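Local coordinates for VWFA domain-containing protein (Alicyclobacillus acidocaldarius subsp. acidocaldarius, PDB 3RAG) that is of unknown function but has a von Willebrand factor type A fold and holds a sodium ion, consistent with metal-dependent binding of a partner, at residues T90-L95 with R121-V126; V40-G45 with Q84-Q89; L135-C140 with L163-R168; M70-Q75 with S80-M85. All coordinates share one frame; numbering follows the deposited sequence.

Contact 1 (T90-L95 with R121-V126); sequences TMQMTL and RVMQVV
Gln92 and Met123, with Val126 and Leu95 beside them, bring two helices together through a thin line of side-chain touches. Traced outward from its CB, the Gln92 chain leaves with CG opposite the backbone N (chi1 -179°) and stays extended, which carries it from the flank of its own helix toward the other. Its CG is the first atom to find a neighbour, Val126 CG1 at 4.3 Å. The same methyl also lies 4.1 Å from the backbone Gln92 O, so one branch of the valine touches both the stem and the main chain of the glutamine. At the far end of the chain the Gln92 amide nitrogen NE2 comes within 4.0 Å of Met123 CE. Met123, a selenomethionine, bends at both outer torsions to bring its methyl there, and the two chains cross at about a right angle. A glutamine suits this partly exposed flank, since its methylene stem packs while its end is polar. One turn further on, Leu95 turns inward and its CB meets Val126 CG1 at 4.2 Å, a purely apolar touch. Segments 90-95 and 121-126 run 126° apart, their axes approaching to 10.7 Å. Val126 also leans on Gln96 and Val99 of helix 79-106, while Leu95 reaches Leu129 of helix 116-132 and Ile10 of strand 10-17, linking the helix pair to the sheet.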
loop_
_atom_site.group_PDB
_atom_site.type_symbol
_atom_site.label_atom_id
_atom_site.label_comp_id
_atom_site.label_asym_id
_atom_site.label_seq_id
_atom_site.Cartn_x
_atom_site.Cartn_y
_atom_site.Cartn_z
ATOM N N THR A 90 3.323 -2.727 -8.641
ATOM C CA THR A 90 3.728 -1.335 -8.431
ATOM C C THR A 90 5.190 -1.229 -7.936
ATOM O O THR A 90 5.901 -0.304 -8.333
ATOM C CB THR A 90 2.750 -0.551 -7.459
ATOM O OG1 THR A 90 2.654 -1.237 -6.197
ATOM C CG2 THR A 90 1.347 -0.420 -8.077
HETATM N N MSE A 91 5.640 -2.172 -7.103
HETATM C CA MSE A 91 7.063 -2.227 -6.700
HETATM C C MSE A 91 7.934 -2.392 -7.952
HETATM O O MSE A 91 8.928 -1.682 -8.151
HETATM C CB MSE A 91 7.323 -3.356 -5.659
HETATM C CG MSE A 91 8.818 -3.602 -5.255
HETATM SE SE MSE A 91 9.075 -4.414 -3.620
HETATM C CE MSE A 91 7.372 -4.971 -3.424
ATOM N N GLN A 92 7.521 -3.287 -8.832
ATOM C CA GLN A 92 8.268 -3.497 -10.075
ATOM C C GLN A 92 8.343 -2.223 -10.919
ATOM O O GLN A 92 9.413 -1.852 -11.379
ATOM C CB GLN A 92 7.680 -4.636 -10.899
ATOM C CG GLN A 92 8.468 -4.865 -12.193
ATOM C CD GLN A 92 7.891 -5.955 -13.075
ATOM O OE1 GLN A 92 6.698 -6.260 -13.022
ATOM N NE2 GLN A 92 8.743 -6.546 -13.903
HETATM N N MSE A 93 7.213 -1.545 -11.121
HETATM C CA MSE A 93 7.226 -0.300 -11.885
HETATM C C MSE A 93 8.106 0.790 -11.263
HETATM O O MSE A 93 8.839 1.497 -11.970
HETATM C CB MSE A 93 5.785 0.208 -12.133
HETATM C CG MSE A 93 5.046 -0.632 -13.188
HETATM SE SE MSE A 93 3.327 -0.139 -13.547
HETATM C CE MSE A 93 2.491 -0.588 -12.045
ATOM N N THR A 94 8.035 0.933 -9.941
ATOM C CA THR A 94 8.834 1.935 -9.262
ATOM C C THR A 94 10.330 1.626 -9.436
ATOM O O THR A 94 11.140 2.516 -9.716
ATOM C CB THR A 94 8.479 1.992 -7.762
ATOM O OG1 THR A 94 7.111 2.436 -7.622
ATOM C CG2 THR A 94 9.394 2.957 -7.026
ATOM N N LEU A 95 10.690 0.362 -9.265
ATOM C CA LEU A 95 12.100 -0.026 -9.380
ATOM C C LEU A 95 12.624 0.097 -10.818
ATOM O O LEU A 95 13.805 0.412 -11.041
ATOM C CB LEU A 95 12.306 -1.441 -8.826
ATOM C CG LEU A 95 12.097 -1.517 -7.311
ATOM C CD1 LEU A 95 12.077 -2.976 -6.894
ATOM C CD2 LEU A 95 13.209 -0.748 -6.572
ATOM N N ARG A 121 19.441 -7.831 -19.221
ATOM C CA ARG A 121 20.314 -7.815 -18.053
ATOM C C ARG A 121 19.763 -6.848 -17.024
ATOM O O ARG A 121 19.742 -7.136 -15.817
ATOM C CB ARG A 121 21.729 -7.388 -18.435
ATOM C CG ARG A 121 22.772 -8.473 -18.267
ATOM C CD ARG A 121 24.175 -7.943 -18.546
ATOM N NE ARG A 121 24.310 -7.397 -19.893
ATOM C CZ ARG A 121 24.617 -8.125 -20.963
ATOM N NH1 ARG A 121 24.813 -9.430 -20.847
ATOM N NH2 ARG A 121 24.725 -7.551 -22.153
ATOM N N VAL A 122 19.315 -5.693 -17.506
ATOM C CA VAL A 122 18.756 -4.683 -16.618
ATOM C C VAL A 122 17.471 -5.173 -15.967
ATOM O O VAL A 122 17.225 -4.906 -14.801
ATOM C CB VAL A 122 18.528 -3.344 -17.342
ATOM C CG1 VAL A 122 17.679 -2.400 -16.474
ATOM C CG2 VAL A 122 19.871 -2.709 -17.682
HETATM N N MSE A 123 16.645 -5.900 -16.710
HETATM C CA MSE A 123 15.428 -6.427 -16.100
HETATM C C MSE A 123 15.754 -7.460 -15.009
HETATM O O MSE A 123 15.018 -7.594 -14.030
HETATM C CB MSE A 123 14.473 -6.991 -17.159
HETATM C CG MSE A 123 13.804 -5.915 -18.033
HETATM SE SE MSE A 123 12.990 -4.535 -17.161
HETATM C CE MSE A 123 12.034 -5.412 -15.873
ATOM N N GLN A 124 16.870 -8.168 -15.159
ATOM C CA GLN A 124 17.310 -9.087 -14.116
ATOM C C GLN A 124 17.726 -8.316 -12.867
ATOM O O GLN A 124 17.459 -8.746 -11.745
ATOM C CB GLN A 124 18.454 -9.982 -14.592
ATOM C CG GLN A 124 17.995 -11.190 -15.381
ATOM C CD GLN A 124 19.146 -12.124 -15.746
ATOM O OE1 GLN A 124 20.318 -11.742 -15.688
ATOM N NE2 GLN A 124 18.812 -13.358 -16.116
ATOM N N VAL A 125 18.383 -7.178 -13.068
ATOM C CA VAL A 125 18.700 -6.276 -11.961
ATOM C C VAL A 125 17.423 -5.824 -11.238
ATOM O O VAL A 125 17.382 -5.810 -10.000
ATOM C CB VAL A 125 19.516 -5.063 -12.450
ATOM C CG1 VAL A 125 19.529 -3.957 -11.422
ATOM C CG2 VAL A 125 20.943 -5.493 -12.794
ATOM N N VAL A 126 16.387 -5.481 -12.004
ATOM C CA VAL A 126 15.118 -5.046 -11.420
ATOM C C VAL A 126 14.454 -6.175 -10.627
ATOM O O VAL A 126 13.942 -5.948 -9.538
ATOM C CB VAL A 126 14.132 -4.529 -12.494
ATOM C CG1 VAL A 126 12.739 -4.248 -11.864
ATOM C CG2 VAL A 126 14.686 -3.276 -13.153
#

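Contact 2 (V40-G45 with Q84-Q89); sequences VVNVIG and QMMTHQ
Asn42 is the first residue along strand 40-45 to touch the helix, resting its CB against the CE methyl of Met86 at 3.6 Å. Asn42 CA and Met86 CA, 7.5 Å apart, are also the nearest such pair, so this is where strand and helix 84-89 come into step. Val43 follows with its side chain turned to the other face of the sheet, where it packs on Ala60 and Ile63 of helix 58-66. What it offers Met86 is backbone, since Val43 O lies 4.3 Å from the selenium SE of this selenomethionine. Ile44 then makes the closest apolar touch, with its CG1 3.5 Å from Met86 CE and 3.6 Å from Met86 SE. With CG1 placed opposite the carbonyl carbon (chi1 -67°), the longer branch of the isoleucine passes obliquely across the end of the Met86 chain, and CD1 continues the cover at 4.0 Å from Met86 CE. Met86 turns sharply at its last torsion (chi3 5°), folding the methyl back so that it lodges between Asn42 CB and Ile44 CG1. An alanine here in place of Ile44 would probably take away the wall on one side of that methyl, opening a gap and letting the tip turn more easily. Leu14 and Met70 also touch Met86 and enclose it further. Across these segments the contact is almost wholly apolar, so shape and dispersion probably dominate; selenium stands in for the sulfur of methionine, whose long, flexible chain suits a buried place from which it must reach across to the strand.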
loop_
_atom_site.group_PDB
_atom_site.type_symbol
_atom_site.label_atom_id
_atom_site.label_comp_id
_atom_site.label_asym_id
_atom_site.label_seq_id
_atom_site.Cartn_x
_atom_site.Cartn_y
_atom_site.Cartn_z
ATOM N N VAL A 40 3.969 5.232 -2.730
ATOM C CA VAL A 40 2.959 4.879 -3.728
ATOM C C VAL A 40 1.715 4.449 -2.952
ATOM O O VAL A 40 1.833 3.680 -1.990
ATOM C CB VAL A 40 3.441 3.717 -4.633
ATOM C CG1 VAL A 40 2.238 3.057 -5.344
ATOM C CG2 VAL A 40 4.494 4.236 -5.646
ATOM N N VAL A 41 0.536 4.944 -3.357
ATOM C CA VAL A 41 -0.706 4.601 -2.655
ATOM C C VAL A 41 -1.550 3.739 -3.582
ATOM O O VAL A 41 -1.887 4.162 -4.697
ATOM C CB VAL A 41 -1.517 5.862 -2.246
ATOM C CG1 VAL A 41 -2.754 5.480 -1.407
ATOM C CG2 VAL A 41 -0.628 6.832 -1.464
ATOM N N ASN A 42 -1.856 2.525 -3.125
ATOM C CA ASN A 42 -2.705 1.578 -3.854
ATOM C C ASN A 42 -4.049 1.452 -3.135
ATOM O O ASN A 42 -4.121 1.630 -1.907
ATOM C CB ASN A 42 -2.048 0.193 -3.869
ATOM C CG ASN A 42 -0.775 0.145 -4.710
ATOM O OD1 ASN A 42 0.215 -0.535 -4.361
ATOM N ND2 ASN A 42 -0.791 0.850 -5.795
ATOM N N VAL A 43 -5.119 1.197 -3.878
ATOM C CA VAL A 43 -6.441 1.085 -3.250
ATOM C C VAL A 43 -7.153 -0.164 -3.754
ATOM O O VAL A 43 -7.264 -0.388 -4.968
ATOM C CB VAL A 43 -7.331 2.298 -3.580
ATOM C CG1 VAL A 43 -8.668 2.209 -2.783
ATOM C CG2 VAL A 43 -6.587 3.621 -3.285
ATOM N N ILE A 44 -7.646 -0.955 -2.813
ATOM C CA ILE A 44 -8.555 -2.043 -3.151
ATOM C C ILE A 44 -9.955 -1.669 -2.690
ATOM O O ILE A 44 -10.196 -1.437 -1.493
ATOM C CB ILE A 44 -8.136 -3.361 -2.471
ATOM C CG1 ILE A 44 -6.802 -3.848 -3.054
ATOM C CG2 ILE A 44 -9.244 -4.414 -2.608
ATOM C CD1 ILE A 44 -6.197 -5.083 -2.328
ATOM N N GLY A 45 -10.884 -1.614 -3.643
ATOM C CA GLY A 45 -12.295 -1.396 -3.320
ATOM C C GLY A 45 -12.965 -2.771 -3.280
ATOM O O GLY A 45 -12.620 -3.655 -4.053
ATOM N N GLN A 84 -1.513 -8.910 -3.129
ATOM C CA GLN A 84 -0.183 -9.404 -3.473
ATOM C C GLN A 84 0.208 -8.970 -4.893
ATOM O O GLN A 84 1.308 -8.445 -5.102
ATOM C CB GLN A 84 -0.113 -10.927 -3.305
ATOM C CG GLN A 84 -0.360 -11.407 -1.892
ATOM C CD GLN A 84 -0.440 -12.917 -1.790
ATOM O OE1 GLN A 84 0.208 -13.631 -2.548
ATOM N NE2 GLN A 84 -1.238 -13.409 -0.847
HETATM N N MSE A 85 -0.691 -9.142 -5.869
HETATM C CA MSE A 85 -0.384 -8.725 -7.237
HETATM C C MSE A 85 -0.076 -7.238 -7.325
HETATM O O MSE A 85 0.871 -6.841 -8.017
HETATM C CB MSE A 85 -1.530 -9.050 -8.220
HETATM C CG MSE A 85 -1.334 -8.507 -9.659
HETATM SE SE MSE A 85 -1.852 -6.787 -10.028
HETATM C CE MSE A 85 -3.638 -6.909 -9.888
HETATM N N MSE A 86 -0.891 -6.406 -6.677
HETATM C CA MSE A 86 -0.732 -4.967 -6.857
HETATM C C MSE A 86 0.584 -4.520 -6.246
HETATM O O MSE A 86 1.275 -3.667 -6.818
HETATM C CB MSE A 86 -1.884 -4.173 -6.212
HETATM C CG MSE A 86 -3.247 -4.327 -6.887
HETATM SE SE MSE A 86 -4.601 -3.614 -5.841
HETATM C CE MSE A 86 -3.731 -2.943 -4.563
ATOM N N THR A 87 0.899 -5.075 -5.076
ATOM C CA THR A 87 2.097 -4.667 -4.334
ATOM C C THR A 87 3.312 -4.994 -5.196
ATOM O O THR A 87 4.176 -4.144 -5.427
ATOM C CB THR A 87 2.178 -5.365 -2.966
ATOM O OG1 THR A 87 1.040 -4.982 -2.190
ATOM C CG2 THR A 87 3.447 -4.958 -2.191
ATOM N N HIS A 88 3.359 -6.218 -5.709
ATOM C CA HIS A 88 4.466 -6.585 -6.607
ATOM C C HIS A 88 4.522 -5.791 -7.916
ATOM O O HIS A 88 5.601 -5.339 -8.340
ATOM C CB HIS A 88 4.492 -8.101 -6.849
ATOM C CG HIS A 88 5.009 -8.876 -5.675
ATOM N ND1 HIS A 88 6.335 -8.851 -5.292
ATOM C CD2 HIS A 88 4.378 -9.681 -4.786
ATOM C CE1 HIS A 88 6.499 -9.612 -4.225
ATOM N NE2 HIS A 88 5.327 -10.129 -3.898
ATOM N N GLN A 89 3.377 -5.588 -8.565
ATOM C CA GLN A 89 3.410 -4.883 -9.827
ATOM C C GLN A 89 3.821 -3.414 -9.671
ATOM O O GLN A 89 4.589 -2.903 -10.475
ATOM C CB GLN A 89 2.079 -5.053 -10.570
ATOM C CG GLN A 89 2.026 -4.450 -11.925
ATOM C CD GLN A 89 0.754 -4.851 -12.664
ATOM O OE1 GLN A 89 0.118 -5.858 -12.325
ATOM N NE2 GLN A 89 0.375 -4.061 -13.669
#

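Contact 3 (L135-C140 with L163-R168); sequences LHLVVC and LSLKVR
Leu165 sets its CD1 methyl against two leucines of strand 135-140, 3.9 Å from Leu135 CD2 and 4.0 Å from Leu137 CD2. Both strand leucines point to the same face of the sheet, as alternate residues of a strand do, and the helix leucine crosses each at about a right angle. A second branch strengthens the first pair, for Leu165 CD2 lies 4.0 Å from Leu135 CD2. Leucine suits position 165 because its forked end brings two methyls to the sheet, while the strand leucines each offer CD2. These carry CG opposite the backbone N (chi1 170° for Leu135), a setting that stands their forks toward the helix. Beside this apolar cluster, Leu135 CB lies over one face of the Arg168 guanidinium, 3.6 Å from Arg168 NH2. Leu165 O sits at the edge of the group, in its plane. Val133 O accepts from NH2 and Glu130 O from NH1, which ties a buried charge to backbone carbonyls and fixes the rotation of the group. The arginine is brought there by the type I turn from Leu165 to Arg168, closed by a bond from Arg168 N to Leu165 O of 3.2 Å. Further out, Met91 and His88 of helix 79-106 touch side chains of this group. Strand 135-142, helix 151-165 and strand 172-179 form a beta-alpha-beta unit of the von Willebrand factor A fold, and beyond the other end of strand 135-142 follow Ser144 and Ser146, which hold the sodium ion with Asp18.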
loop_
_atom_site.group_PDB
_atom_site.type_symbol
_atom_site.label_atom_id
_atom_site.label_comp_id
_atom_site.label_asym_id
_atom_site.label_seq_id
_atom_site.Cartn_x
_atom_site.Cartn_y
_atom_site.Cartn_z
ATOM N N LEU A 135 11.073 -3.209 2.103
ATOM C CA LEU A 135 9.716 -2.850 1.728
ATOM C C LEU A 135 9.045 -2.325 2.975
ATOM O O LEU A 135 8.937 -3.046 3.977
ATOM C CB LEU A 135 8.963 -4.078 1.211
ATOM C CG LEU A 135 7.450 -3.905 1.013
ATOM C CD1 LEU A 135 7.171 -2.714 0.104
ATOM C CD2 LEU A 135 6.853 -5.184 0.453
ATOM N N HIS A 136 8.619 -1.066 2.937
ATOM C CA HIS A 136 7.908 -0.488 4.085
ATOM C C HIS A 136 6.471 -0.269 3.636
ATOM O O HIS A 136 6.242 0.414 2.660
ATOM C CB HIS A 136 8.504 0.856 4.494
ATOM C CG HIS A 136 9.908 0.765 4.986
ATOM N ND1 HIS A 136 10.679 1.882 5.235
ATOM C CD2 HIS A 136 10.682 -0.305 5.281
ATOM C CE1 HIS A 136 11.870 1.502 5.660
ATOM N NE2 HIS A 136 11.898 0.181 5.701
ATOM N N LEU A 137 5.524 -0.846 4.360
ATOM C CA LEU A 137 4.138 -0.913 3.902
ATOM C C LEU A 137 3.227 -0.572 5.065
ATOM O O LEU A 137 3.344 -1.165 6.150
ATOM C CB LEU A 137 3.830 -2.353 3.458
ATOM C CG LEU A 137 2.372 -2.687 3.104
ATOM C CD1 LEU A 137 1.873 -1.873 1.935
ATOM C CD2 LEU A 137 2.157 -4.192 2.832
ATOM N N VAL A 138 2.314 0.374 4.857
ATOM C CA VAL A 138 1.270 0.589 5.840
ATOM C C VAL A 138 -0.038 0.159 5.212
ATOM O O VAL A 138 -0.413 0.646 4.134
ATOM C CB VAL A 138 1.142 2.069 6.241
ATOM C CG1 VAL A 138 0.004 2.226 7.243
ATOM C CG2 VAL A 138 2.462 2.547 6.860
ATOM N N VAL A 139 -0.730 -0.768 5.869
ATOM C CA VAL A 139 -2.028 -1.215 5.378
ATOM C C VAL A 139 -3.091 -0.423 6.164
ATOM O O VAL A 139 -3.099 -0.478 7.406
ATOM C CB VAL A 139 -2.203 -2.726 5.630
ATOM C CG1 VAL A 139 -3.566 -3.180 5.130
ATOM C CG2 VAL A 139 -1.073 -3.533 4.942
ATOM N N CYS A 140 -3.946 0.333 5.456
ATOM C CA CYS A 140 -4.994 1.167 6.075
ATOM C C CYS A 140 -6.310 0.467 5.858
ATOM O O CYS A 140 -6.726 0.306 4.717
ATOM C CB CYS A 140 -5.116 2.547 5.410
ATOM S SG CYS A 140 -3.614 3.500 5.493
ATOM N N LEU A 163 2.474 -12.696 5.094
ATOM C CA LEU A 163 3.172 -13.971 5.010
ATOM C C LEU A 163 3.817 -14.141 3.633
ATOM O O LEU A 163 4.954 -14.610 3.525
ATOM C CB LEU A 163 2.240 -15.141 5.332
ATOM C CG LEU A 163 1.814 -15.231 6.804
ATOM C CD1 LEU A 163 0.911 -16.428 7.012
ATOM C CD2 LEU A 163 3.012 -15.302 7.745
ATOM N N SER A 164 3.104 -13.750 2.579
ATOM C CA SER A 164 3.655 -13.896 1.229
ATOM C C SER A 164 4.864 -12.980 0.995
ATOM O O SER A 164 5.827 -13.363 0.332
ATOM C CB SER A 164 2.587 -13.627 0.170
ATOM O OG SER A 164 2.348 -12.233 0.055
ATOM N N LEU A 165 4.812 -11.766 1.530
ATOM C CA LEU A 165 5.921 -10.827 1.384
ATOM C C LEU A 165 7.171 -11.237 2.160
ATOM O O LEU A 165 8.293 -10.856 1.797
ATOM C CB LEU A 165 5.488 -9.404 1.777
ATOM C CG LEU A 165 4.401 -8.780 0.896
ATOM C CD1 LEU A 165 3.896 -7.494 1.534
ATOM C CD2 LEU A 165 4.878 -8.511 -0.569
ATOM N N LYS A 166 6.999 -12.030 3.212
ATOM C CA LYS A 166 8.119 -12.422 4.052
ATOM C C LYS A 166 9.066 -13.380 3.317
ATOM O O LYS A 166 10.193 -13.577 3.736
ATOM C CB LYS A 166 7.617 -13.054 5.359
ATOM C CG LYS A 166 8.537 -12.838 6.557
ATOM C CD LYS A 166 7.854 -13.161 7.904
ATOM C CE LYS A 166 7.495 -14.640 8.015
ATOM N NZ LYS A 166 7.119 -15.045 9.409
ATOM N N VAL A 167 8.573 -13.989 2.248
ATOM C CA VAL A 167 9.360 -14.888 1.418
ATOM C C VAL A 167 10.550 -14.156 0.767
ATOM O O VAL A 167 11.605 -14.749 0.559
ATOM C CB VAL A 167 8.464 -15.511 0.315
ATOM C CG1 VAL A 167 9.282 -16.304 -0.679
ATOM C CG2 VAL A 167 7.388 -16.392 0.954
ATOM N N ARG A 168 10.361 -12.873 0.453
ATOM C CA ARG A 168 11.409 -12.035 -0.145
ATOM C C ARG A 168 12.670 -12.031 0.703
ATOM O O ARG A 168 12.597 -12.175 1.920
ATOM C CB ARG A 168 10.921 -10.576 -0.269
ATOM C CG ARG A 168 9.741 -10.327 -1.218
ATOM C CD ARG A 168 9.525 -8.798 -1.405
ATOM N NE ARG A 168 10.096 -8.085 -0.260
ATOM C CZ ARG A 168 11.014 -7.128 -0.348
ATOM N NH1 ARG A 168 11.475 -6.713 -1.531
ATOM N NH2 ARG A 168 11.468 -6.586 0.754
#

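Contact 4 (M70-Q75 with S80-M85); sequences MCRIVQ and SATAQM
Val74 and Thr82 meet tip to tip in the tightly packed part of this contact, with Val74 CG1 3.5 Å from Thr82 OG1. The hydroxyl has its polar partner in Asp78 O, one turn back on the helix, so toward the valine it serves as a small, snug surface. Thr82 CG2, the other branch, rests 3.8 Å from Arg72 CB, and a threonine thus lets one residue touch two strand side chains. The buried Met70 belongs to the packed part too: it crosses Met85, likewise a selenomethionine, at about a right angle, Met70 CE lying 3.8 Å from Met85 SE. Looser is the partly exposed end of Arg72, whose NE lies 4.1 Å from Met85 CE. Arg72 bends at chi2 (-64°) and curls back, so that its NH2 donates to Cys71 O of its own strand at 2.8 Å, an N-H...O angle of 155° with the donor above the carbonyl plane. Met70 CE covers one face of the folded guanidinium. A glycine in place of Arg72 would probably expose one side of the Met70 and Met85 methyls, take this donor from Cys71 O, and leave Thr82 CG2 without the CB it packs against. Strand 71-74, at the edge of the sheet, runs nearly opposite to helix 80-85 (168°). Strand 40-46 pairs with strand 71-74 in parallel, Ile44 touching both Val74 and Thr82, and helix 58-66 packs on Cys71 from the other face.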
loop_
_atom_site.group_PDB
_atom_site.type_symbol
_atom_site.label_atom_id
_atom_site.label_comp_id
_atom_site.label_asym_id
_atom_site.label_seq_id
_atom_site.Cartn_x
_atom_site.Cartn_y
_atom_site.Cartn_z
HETATM N N MSE A 70 -2.191 1.889 -7.986
HETATM C CA MSE A 70 -3.208 1.149 -8.741
HETATM C C MSE A 70 -4.483 1.075 -7.938
HETATM O O MSE A 70 -4.435 1.066 -6.709
HETATM C CB MSE A 70 -2.722 -0.300 -8.996
HETATM C CG MSE A 70 -1.655 -0.444 -10.072
HETATM SE SE MSE A 70 -1.109 -2.172 -10.297
HETATM C CE MSE A 70 -2.474 -3.083 -9.721
ATOM N N CYS A 71 -5.613 0.999 -8.632
ATOM C CA CYS A 71 -6.893 0.721 -7.989
ATOM C C CYS A 71 -7.474 -0.542 -8.603
ATOM O O CYS A 71 -7.545 -0.667 -9.841
ATOM C CB CYS A 71 -7.874 1.890 -8.186
ATOM S SG CYS A 71 -9.545 1.525 -7.588
ATOM N N ARG A 72 -7.892 -1.476 -7.754
ATOM C CA ARG A 72 -8.614 -2.651 -8.233
ATOM C C ARG A 72 -9.854 -2.807 -7.358
ATOM O O ARG A 72 -9.838 -2.436 -6.191
ATOM C CB ARG A 72 -7.736 -3.911 -8.140
ATOM C CG ARG A 72 -6.575 -3.913 -9.142
ATOM C CD ARG A 72 -7.067 -3.928 -10.590
ATOM N NE ARG A 72 -5.937 -3.965 -11.527
ATOM C CZ ARG A 72 -5.351 -2.894 -12.065
ATOM N NH1 ARG A 72 -4.332 -3.042 -12.911
ATOM N NH2 ARG A 72 -5.777 -1.673 -11.774
ATOM N N ILE A 73 -10.902 -3.373 -7.938
ATOM C CA ILE A 73 -12.194 -3.506 -7.284
ATOM C C ILE A 73 -12.574 -4.986 -7.336
ATOM O O ILE A 73 -12.703 -5.551 -8.409
ATOM C CB ILE A 73 -13.237 -2.615 -7.981
ATOM C CG1 ILE A 73 -12.817 -1.138 -7.843
ATOM C CG2 ILE A 73 -14.633 -2.837 -7.375
ATOM C CD1 ILE A 73 -13.606 -0.172 -8.752
ATOM N N VAL A 74 -12.699 -5.635 -6.177
ATOM C CA VAL A 74 -12.762 -7.103 -6.197
ATOM C C VAL A 74 -13.711 -7.637 -5.151
ATOM O O VAL A 74 -14.026 -6.951 -4.193
ATOM C CB VAL A 74 -11.360 -7.764 -6.001
ATOM C CG1 VAL A 74 -10.379 -7.335 -7.115
ATOM C CG2 VAL A 74 -10.754 -7.444 -4.622
ATOM N N GLN A 75 -14.180 -8.864 -5.344
ATOM C CA GLN A 75 -14.955 -9.517 -4.291
ATOM C C GLN A 75 -14.049 -9.906 -3.123
ATOM O O GLN A 75 -12.827 -10.016 -3.287
ATOM C CB GLN A 75 -15.655 -10.742 -4.863
ATOM C CG GLN A 75 -16.664 -10.360 -5.922
ATOM C CD GLN A 75 -17.286 -11.561 -6.607
ATOM O OE1 GLN A 75 -16.608 -12.550 -6.894
ATOM N NE2 GLN A 75 -18.587 -11.480 -6.873
ATOM N N SER A 80 -6.945 -11.024 -1.050
ATOM C CA SER A 80 -5.580 -11.434 -0.756
ATOM C C SER A 80 -4.688 -11.503 -2.008
ATOM O O SER A 80 -3.635 -10.865 -2.099
ATOM C CB SER A 80 -5.607 -12.788 -0.036
ATOM O OG SER A 80 -4.298 -13.202 0.267
ATOM N N ALA A 81 -5.122 -12.288 -2.980
ATOM C CA ALA A 81 -4.398 -12.394 -4.234
ATOM C C ALA A 81 -4.227 -11.028 -4.903
ATOM O O ALA A 81 -3.176 -10.725 -5.472
ATOM C CB ALA A 81 -5.117 -13.379 -5.170
ATOM N N THR A 82 -5.262 -10.201 -4.828
ATOM C CA THR A 82 -5.202 -8.895 -5.471
ATOM C C THR A 82 -4.162 -7.990 -4.811
ATOM O O THR A 82 -3.402 -7.307 -5.507
ATOM C CB THR A 82 -6.586 -8.234 -5.445
ATOM O OG1 THR A 82 -7.488 -9.053 -6.197
ATOM C CG2 THR A 82 -6.542 -6.852 -6.057
ATOM N N ALA A 83 -4.154 -7.979 -3.477
ATOM C CA ALA A 83 -3.181 -7.190 -2.715
ATOM C C ALA A 83 -1.744 -7.607 -3.048
ATOM O O ALA A 83 -0.871 -6.769 -3.239
ATOM C CB ALA A 83 -3.436 -7.327 -1.207
ATOM N N GLN A 84 -1.513 -8.910 -3.129
ATOM C CA GLN A 84 -0.183 -9.404 -3.473
ATOM C C GLN A 84 0.208 -8.970 -4.893
ATOM O O GLN A 84 1.308 -8.445 -5.102
ATOM C CB GLN A 84 -0.113 -10.927 -3.305
ATOM C CG GLN A 84 -0.360 -11.407 -1.892
ATOM C CD GLN A 84 -0.440 -12.917 -1.790
ATOM O OE1 GLN A 84 0.208 -13.631 -2.548
ATOM N NE2 GLN A 84 -1.238 -13.409 -0.847
HETATM N N MSE A 85 -0.691 -9.142 -5.869
HETATM C CA MSE A 85 -0.384 -8.725 -7.237
HETATM C C MSE A 85 -0.076 -7.238 -7.325
HETATM O O MSE A 85 0.871 -6.841 -8.017
HETATM C CB MSE A 85 -1.530 -9.050 -8.220
HETATM C CG MSE A 85 -1.334 -8.507 -9.659
HETATM SE SE MSE A 85 -1.852 -6.787 -10.028
HETATM C CE MSE A 85 -3.638 -6.909 -9.888
#

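Helix 79-106 serves contacts 1, 2 and 4, while contact 3 belongs to the neighbouring helix 151-165. Contacts 2 and 3 are core: both lay side chains on the same face of the sheet and are wholly buried, yet one relies on a bent selenomethionine and the other on branched leucines and a buried arginine. Contact 4 is a surface contact at the sheet edge, where a folded arginine and a threonine mix polar and apolar surfaces. It shares Gln84 and Met85 with contact 2, and a probable backbone hydrogen bond from Gly45 N to Arg72 O joins their strands. Contact 1, helix against helix and only partly buried, is the most distant from the chain's centre, and its Met91 packs on Leu135 of contact 3.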